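Local structure of amine oxidase domain-containing protein (Pyrococcus furiosus, 3NRN) at residues Ala8-Leu13 and Asp390-Gly395; Ala15-Ala20 and Arg70-Lys75; Leu375-Gly380 and Met397-Lys402. The protein is of unknown function but binds adenosine monophosphate in a Rossmann-type fold and is probably an oxidoreductase of the flavin-containing amine oxidase family. All coordinates share one frame; numbering follows the deposited sequence.

Overall arrangement
Three contacts illustrate how a Rossmann-type core is built outward from its nucleotide. Interaction 1 lies at the AMP site: it sets the glycine-rich start of helix 10-21 against helix 388-402. About 8 Å away, centre to centre, interaction 3 joins that second helix to the end of strand 374-376 and the residue that follows it, and the two meet directly, Val377 CG2 lying 3.6 Å from Gly11 C. Interaction 2 follows helix 10-21 away from the ligand to helix 64-72, its centre about 12 Å from that of interaction 1. It reaches interaction 3 through Phe18 CD2 and Leu400 CD1, 3.4 Å apart, so helices 10-21 and 388-402 meet again there.

Interaction 1 (Ala8-Leu13 and Asp390-Gly395). With AMP (adenosine monophosphate), chain B.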
# COMPACT_ATOMS: atom_id res chain seq x y z
N ALA A 8 11.24 10.74 -1.06
CA ALA A 8 10.05 11.38 -0.51
C ALA A 8 8.75 10.64 -0.84
O ALA A 8 7.81 11.20 -1.39
CB ALA A 8 9.95 12.81 -0.99
N GLY A 9 8.72 9.36 -0.50
CA GLY A 9 7.53 8.57 -0.73
C GLY A 9 6.71 8.65 0.55
O GLY A 9 7.09 9.35 1.50
N LEU A 10 5.59 7.92 0.59
CA LEU A 10 4.74 7.93 1.77
C LEU A 10 5.52 7.55 3.04
O LEU A 10 5.48 8.28 4.04
CB LEU A 10 3.56 6.97 1.58
CG LEU A 10 2.61 6.94 2.78
CD1 LEU A 10 1.98 8.32 2.98
CD2 LEU A 10 1.53 5.88 2.55
N GLY A 11 6.22 6.42 3.00
CA GLY A 11 6.99 6.02 4.16
C GLY A 11 7.99 7.08 4.61
O GLY A 11 8.08 7.40 5.80
N GLY A 12 8.76 7.62 3.67
CA GLY A 12 9.75 8.63 4.01
C GLY A 12 9.12 9.88 4.62
O GLY A 12 9.61 10.40 5.62
N LEU A 13 8.05 10.37 4.01
CA LEU A 13 7.36 11.57 4.49
C LEU A 13 6.68 11.35 5.85
O LEU A 13 6.62 12.26 6.67
CB LEU A 13 6.34 12.04 3.45
CG LEU A 13 6.99 12.50 2.13
CD1 LEU A 13 5.92 12.75 1.07
CD2 LEU A 13 7.82 13.75 2.39
N ASP A 390 -1.34 0.72 4.69
CA ASP A 390 -1.49 0.57 6.13
C ASP A 390 -0.25 -0.24 6.55
O ASP A 390 0.30 -0.04 7.63
CB ASP A 390 -2.78 -0.17 6.48
CG ASP A 390 -3.97 0.78 6.66
OD1 ASP A 390 -3.90 1.67 7.54
OD2 ASP A 390 -4.96 0.65 5.93
N GLY A 391 0.19 -1.14 5.66
CA GLY A 391 1.37 -1.93 5.93
C GLY A 391 2.59 -1.03 5.99
O GLY A 391 3.50 -1.23 6.80
N ILE A 392 2.62 -0.03 5.12
CA ILE A 392 3.73 0.92 5.10
C ILE A 392 3.77 1.67 6.43
O ILE A 392 4.83 1.80 7.04
CB ILE A 392 3.57 1.92 3.93
CG1 ILE A 392 3.82 1.19 2.61
CG2 ILE A 392 4.54 3.10 4.12
CD1 ILE A 392 3.69 2.08 1.38
N ALA A 393 2.61 2.16 6.87
CA ALA A 393 2.50 2.89 8.13
C ALA A 393 2.92 2.02 9.31
O ALA A 393 3.57 2.48 10.25
CB ALA A 393 1.08 3.39 8.32
N LEU A 394 2.54 0.75 9.27
CA LEU A 394 2.89 -0.20 10.32
C LEU A 394 4.41 -0.34 10.39
O LEU A 394 4.98 -0.48 11.46
CB LEU A 394 2.26 -1.56 10.03
CG LEU A 394 2.54 -2.71 11.00
CD1 LEU A 394 1.99 -2.37 12.38
CD2 LEU A 394 1.90 -3.97 10.47
N GLY A 395 5.06 -0.30 9.23
CA GLY A 395 6.50 -0.42 9.18
C GLY A 395 7.18 0.81 9.76
O GLY A 395 8.22 0.70 10.42
P AMP B . 7.95 5.30 -3.22
O1P AMP B . 8.36 4.93 -1.81
O2P AMP B . 8.46 4.23 -4.18
O3P AMP B . 6.54 5.71 -3.36
O5' AMP B . 8.91 6.55 -3.44
C5' AMP B . 10.30 6.44 -3.08
C4' AMP B . 10.86 7.79 -3.49
O4' AMP B . 12.29 7.77 -3.58
C3' AMP B . 10.35 8.30 -4.83
O3' AMP B . 9.81 9.60 -4.54
C2' AMP B . 11.64 8.36 -5.69
O2' AMP B . 11.69 9.40 -6.68
C1' AMP B . 12.68 8.62 -4.61
N9 AMP B . 14.03 8.11 -4.90
C8 AMP B . 14.37 6.93 -5.49
N7 AMP B . 15.72 6.80 -5.50
C5 AMP B . 16.23 7.85 -4.84
C6 AMP B . 17.60 8.29 -4.52
N6 AMP B . 18.64 7.51 -4.91
N1 AMP B . 17.71 9.45 -3.83
C2 AMP B . 16.61 10.17 -3.42
N3 AMP B . 15.33 9.86 -3.73
C4 AMP B . 15.12 8.72 -4.44
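Gly11 and Ile392 meet where the glycine-rich turn of a Rossmann-type fold passes into its first helix, and the sequence GAGLGG around them fits the GxGxxG pattern of dinucleotide-binding proteins. The contact between the two helices is entirely apolar. Ile392 reaches across with its CG2 branch, which lies anti to the backbone N and stops 3.8 Å from Gly11 CA. With no side chain at Gly11, the methyl group rests on bare backbone, and the two CA atoms, Gly11 CA and Ile392 CA, come within 6.1 Å. A CB on Gly11 would stand only 3.6 Å from Ile392 CG2, so the fit leaves little slack. Leu10 adds a looser flank, its CD2 lying 4.4 Å from the same Ile392 CG2, while Val191 and Leu195 of helix 188-200 pack against Leu10.

The polar contacts lie within the turn and at the nucleotide. Gly9 occupies the N-cap position, and the bond from Leu13 N to Gly9 O, 2.9 Å, makes the first turn of the helix. The helix begins close to the phosphate of AMP, whose negative charge its N-terminal end would probably favour. At the ligand, Ala8 N is hydrogen-bonded to Glu30 OE1, and OE2 of the same carboxylate bonds to AMP, so one acid ties the turn to the nucleotide.

The turn also touches the ligand by van der Waals contact. Ala8 N lies 3.8 Å from AMP C4', and Gly9 CA approaches AMP O5' to 3.7 Å; a CB on Gly9 would run into AMP O1P at 2.4 Å.

Interaction 2 (Ala15-Ala20 and Arg70-Lys75); sequences AGAFLA and RILGAK
The backbone bond from Ala20 N to Gly16 O, 2.9 Å long, belongs to the helical turn from which Ala17 and Phe18 meet Ile71 and Leu72. Between the two segments themselves the contact is hydrophobic, a worked case of one leucine filling the space beside a helix that carries both a small and a large residue.

Leu72 does most of the work by dividing its two methyl groups. CD1 goes to the small residue, 4.0 Å from Ala17 CB. CD2 goes to the larger one and presses closely on its backbone, 3.4 Å from Phe18 CA, with Phe18 CB at 3.8 Å. The same methyl also meets the ring at Phe18 CD1, approaching it obliquely. The side chains of Leu72 and Phe18 cross at about a right angle.

Phe18 swings its ring out past this leucine because CG is anti to the backbone N (chi1 -175°). The far part of the ring then meets Ile71, whose CD1 sits at the ring edge, near its plane, 4.0 Å from Phe18 CE1. To get there Ile71 holds CG1 between its own backbone N and carbonyl carbon (chi1 67°). Neighbouring helices add to the cluster: Leu195 of helix 188-200 touches both Ala17 and Leu72, and Leu400 of helix 388-402 packs on Phe18.

Gly73 is the first residue to leave helical backbone angles, with positive phi (91°), and its amide bonds back into the last turn, Gly73 N to Arg70 O at 3.0 Å. The arrangement is helix-on-helix packing in a Rossmann-type domain, with helix 64-72 closed by a Schellman motif at Gly73.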
# COMPACT_ATOMS: atom_id res chain seq x y z
N ALA A 15 7.76 9.23 8.22
CA ALA A 15 8.85 9.22 9.19
C ALA A 15 9.39 10.63 9.42
O ALA A 15 9.63 11.02 10.56
CB ALA A 15 9.95 8.31 8.70
N GLY A 16 9.59 11.37 8.34
CA GLY A 16 10.11 12.72 8.45
C GLY A 16 9.18 13.62 9.24
O GLY A 16 9.62 14.44 10.06
N ALA A 17 7.89 13.47 9.01
CA ALA A 17 6.90 14.27 9.71
C ALA A 17 6.89 13.92 11.20
O ALA A 17 6.90 14.81 12.05
CB ALA A 17 5.53 14.04 9.10
N PHE A 18 6.88 12.63 11.52
CA PHE A 18 6.84 12.21 12.92
C PHE A 18 8.04 12.72 13.69
O PHE A 18 7.91 13.25 14.80
CB PHE A 18 6.79 10.68 13.03
CG PHE A 18 6.63 10.18 14.45
CD1 PHE A 18 5.37 9.98 14.99
CD2 PHE A 18 7.75 9.94 15.25
CE1 PHE A 18 5.21 9.55 16.32
CE2 PHE A 18 7.61 9.51 16.58
CZ PHE A 18 6.33 9.31 17.11
N LEU A 19 9.22 12.56 13.10
CA LEU A 19 10.46 12.98 13.73
C LEU A 19 10.61 14.50 13.81
O LEU A 19 11.14 15.02 14.80
CB LEU A 19 11.65 12.36 13.00
CG LEU A 19 11.73 10.83 13.09
CD1 LEU A 19 12.84 10.30 12.20
CD2 LEU A 19 11.96 10.41 14.55
N ALA A 20 10.15 15.21 12.79
CA ALA A 20 10.24 16.67 12.80
C ALA A 20 9.35 17.20 13.92
O ALA A 20 9.72 18.13 14.64
CB ALA A 20 9.79 17.24 11.47
N ARG A 70 -3.47 11.00 12.20
CA ARG A 70 -4.13 11.73 13.27
C ARG A 70 -3.13 12.27 14.29
O ARG A 70 -3.15 13.46 14.62
CB ARG A 70 -5.17 10.87 13.98
CG ARG A 70 -5.92 11.63 15.09
CD ARG A 70 -7.06 10.81 15.70
NE ARG A 70 -8.02 10.39 14.68
CZ ARG A 70 -9.13 9.70 14.93
NH1 ARG A 70 -9.44 9.35 16.17
NH2 ARG A 70 -9.93 9.35 13.93
N ILE A 71 -2.23 11.42 14.79
CA ILE A 71 -1.28 11.88 15.80
C ILE A 71 -0.26 12.88 15.26
O ILE A 71 0.34 13.63 16.03
CB ILE A 71 -0.55 10.69 16.48
CG1 ILE A 71 0.35 9.95 15.49
CG2 ILE A 71 -1.59 9.72 17.05
CD1 ILE A 71 1.24 8.93 16.15
N LEU A 72 -0.08 12.92 13.94
CA LEU A 72 0.85 13.87 13.34
C LEU A 72 0.21 15.24 13.20
O LEU A 72 0.89 16.24 12.98
CB LEU A 72 1.29 13.40 11.96
CG LEU A 72 2.24 12.21 11.95
CD1 LEU A 72 2.55 11.82 10.52
CD2 LEU A 72 3.51 12.55 12.71
N GLY A 73 -1.11 15.28 13.32
CA GLY A 73 -1.82 16.54 13.19
C GLY A 73 -2.23 16.78 11.75
O GLY A 73 -2.57 17.90 11.36
N ALA A 74 -2.21 15.73 10.95
CA ALA A 74 -2.61 15.85 9.56
C ALA A 74 -4.12 16.00 9.49
O ALA A 74 -4.85 15.35 10.24
CB ALA A 74 -2.17 14.63 8.77
N LYS A 75 -4.58 16.88 8.62
CA LYS A 75 -6.01 17.09 8.45
C LYS A 75 -6.37 16.44 7.12
O LYS A 75 -6.22 17.04 6.06
CB LYS A 75 -6.34 18.59 8.41
CG LYS A 75 -5.99 19.35 9.69
CD LYS A 75 -6.62 18.72 10.93
CE LYS A 75 -8.15 18.65 10.83
NZ LYS A 75 -8.78 19.99 10.71

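Interaction 3 (Leu375-Gly380 and Met397-Lys402)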
# COMPACT_ATOMS: atom_id res chain seq x y z
N LEU A 375 17.68 2.67 8.49
CA LEU A 375 16.52 1.79 8.47
C LEU A 375 15.75 1.99 7.18
O LEU A 375 15.84 3.03 6.55
CB LEU A 375 15.59 2.06 9.66
CG LEU A 375 16.15 1.86 11.07
CD1 LEU A 375 15.02 2.05 12.07
CD2 LEU A 375 16.77 0.46 11.20
N VAL A 376 14.98 0.98 6.81
CA VAL A 376 14.19 1.02 5.58
C VAL A 376 12.70 1.11 5.89
O VAL A 376 12.20 0.39 6.75
CB VAL A 376 14.45 -0.25 4.73
CG1 VAL A 376 13.47 -0.33 3.55
CG2 VAL A 376 15.88 -0.25 4.23
N VAL A 377 12.00 2.01 5.20
CA VAL A 377 10.54 2.13 5.37
C VAL A 377 9.95 2.20 3.98
O VAL A 377 10.68 2.46 3.01
CB VAL A 377 10.10 3.38 6.18
CG1 VAL A 377 10.70 3.33 7.59
CG2 VAL A 377 10.51 4.67 5.46
N GLY A 378 8.64 1.98 3.87
CA GLY A 378 7.98 1.99 2.58
C GLY A 378 7.58 0.57 2.20
O GLY A 378 7.56 -0.31 3.06
N ASP A 379 7.26 0.34 0.93
CA ASP A 379 6.87 -0.99 0.46
C ASP A 379 7.92 -2.06 0.73
O ASP A 379 7.63 -3.25 0.64
CB ASP A 379 6.57 -0.96 -1.04
CG ASP A 379 5.08 -1.01 -1.34
OD1 ASP A 379 4.41 -1.93 -0.82
OD2 ASP A 379 4.59 -0.14 -2.09
N GLY A 380 9.14 -1.63 1.03
CA GLY A 380 10.20 -2.58 1.30
C GLY A 380 10.14 -3.11 2.72
O GLY A 380 10.94 -3.96 3.11
N MSE A 397 5.95 2.66 12.09
CA MSE A 397 5.78 2.58 13.54
C MSE A 397 6.87 1.69 14.13
O MSE A 397 7.46 2.04 15.15
CB MSE A 397 4.41 2.00 13.91
CG MSE A 397 3.18 2.78 13.44
SE MSE A 397 1.62 1.98 14.00
CE MSE A 397 0.64 3.41 14.27
N LYS A 398 7.12 0.55 13.49
CA LYS A 398 8.13 -0.39 13.98
C LYS A 398 9.53 0.21 13.92
O LYS A 398 10.33 0.02 14.83
CB LYS A 398 8.10 -1.68 13.15
CG LYS A 398 6.74 -2.34 13.08
CD LYS A 398 6.34 -3.00 14.39
CE LYS A 398 7.15 -4.26 14.65
NZ LYS A 398 6.71 -4.95 15.89
N ALA A 399 9.84 0.93 12.84
CA ALA A 399 11.15 1.55 12.71
C ALA A 399 11.31 2.54 13.86
O ALA A 399 12.34 2.56 14.54
CB ALA A 399 11.28 2.26 11.37
N LEU A 400 10.29 3.37 14.08
CA LEU A 400 10.34 4.36 15.15
C LEU A 400 10.54 3.70 16.52
O LEU A 400 11.29 4.22 17.35
CB LEU A 400 9.05 5.20 15.15
CG LEU A 400 8.76 6.00 13.88
CD1 LEU A 400 7.43 6.74 14.02
CD2 LEU A 400 9.90 7.00 13.63
N GLU A 401 9.89 2.57 16.75
CA GLU A 401 10.06 1.87 18.03
C GLU A 401 11.48 1.30 18.12
O GLU A 401 12.11 1.36 19.17
CB GLU A 401 9.05 0.73 18.18
CG GLU A 401 7.59 1.16 18.20
CD GLU A 401 6.74 0.28 19.10
OE1 GLU A 401 6.94 -0.96 19.08
OE2 GLU A 401 5.87 0.83 19.82
N LYS A 402 11.97 0.73 17.02
CA LYS A 402 13.31 0.17 17.00
C LYS A 402 14.33 1.25 17.33
O LYS A 402 15.38 0.98 17.91
CB LYS A 402 13.64 -0.44 15.64
CG LYS A 402 14.99 -1.13 15.61
CD LYS A 402 15.42 -1.52 14.20
CE LYS A 402 16.82 -2.09 14.20
NZ LYS A 402 17.30 -2.37 12.82
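Leu375 and Ala399 meet with no ring or other planar side chain between them; the flat group at their contact is the backbone carbonyl of Ala399, whose O lies 3.7 Å from Leu375 CD1. That methyl comes obliquely, from above the peptide plane, and also touches Ala399 CB at 3.8 Å. The small alanine lets the helix lie close to the end of strand 374-376, and two residues further on Val377 CG1 reaches the same Ala399 CB, at 4.0 Å. One methyl of the helix is therefore shared by two side chains of the other segment.

The other branch of Leu375 faces Lys402. This lysine leaves its helix with CG anti to the backbone N (chi1 -176°) and stays extended, so that its chain passes obliquely over the leucine: Leu375 CD2 is 3.8 Å from Lys402 CD and 3.3 Å from Lys402 NZ. The ammonium group is hydrogen-bonded to Leu371 O, with a weak bond to Asn372 OD1.

With only an alanine at Leu375, a gap would probably open beside Ala399 and the methylene chain of Lys402 would lose its apolar support. Strand 374-376 borders the parallel sheet, Leu375 sharing backbone bonds with Ala235 and Ser237. The chemistry implies that this edge strand is held to helix 388-402 by hydrocarbon packing, with the lysine contributing its chain here and spending its charge on the loop before the strand.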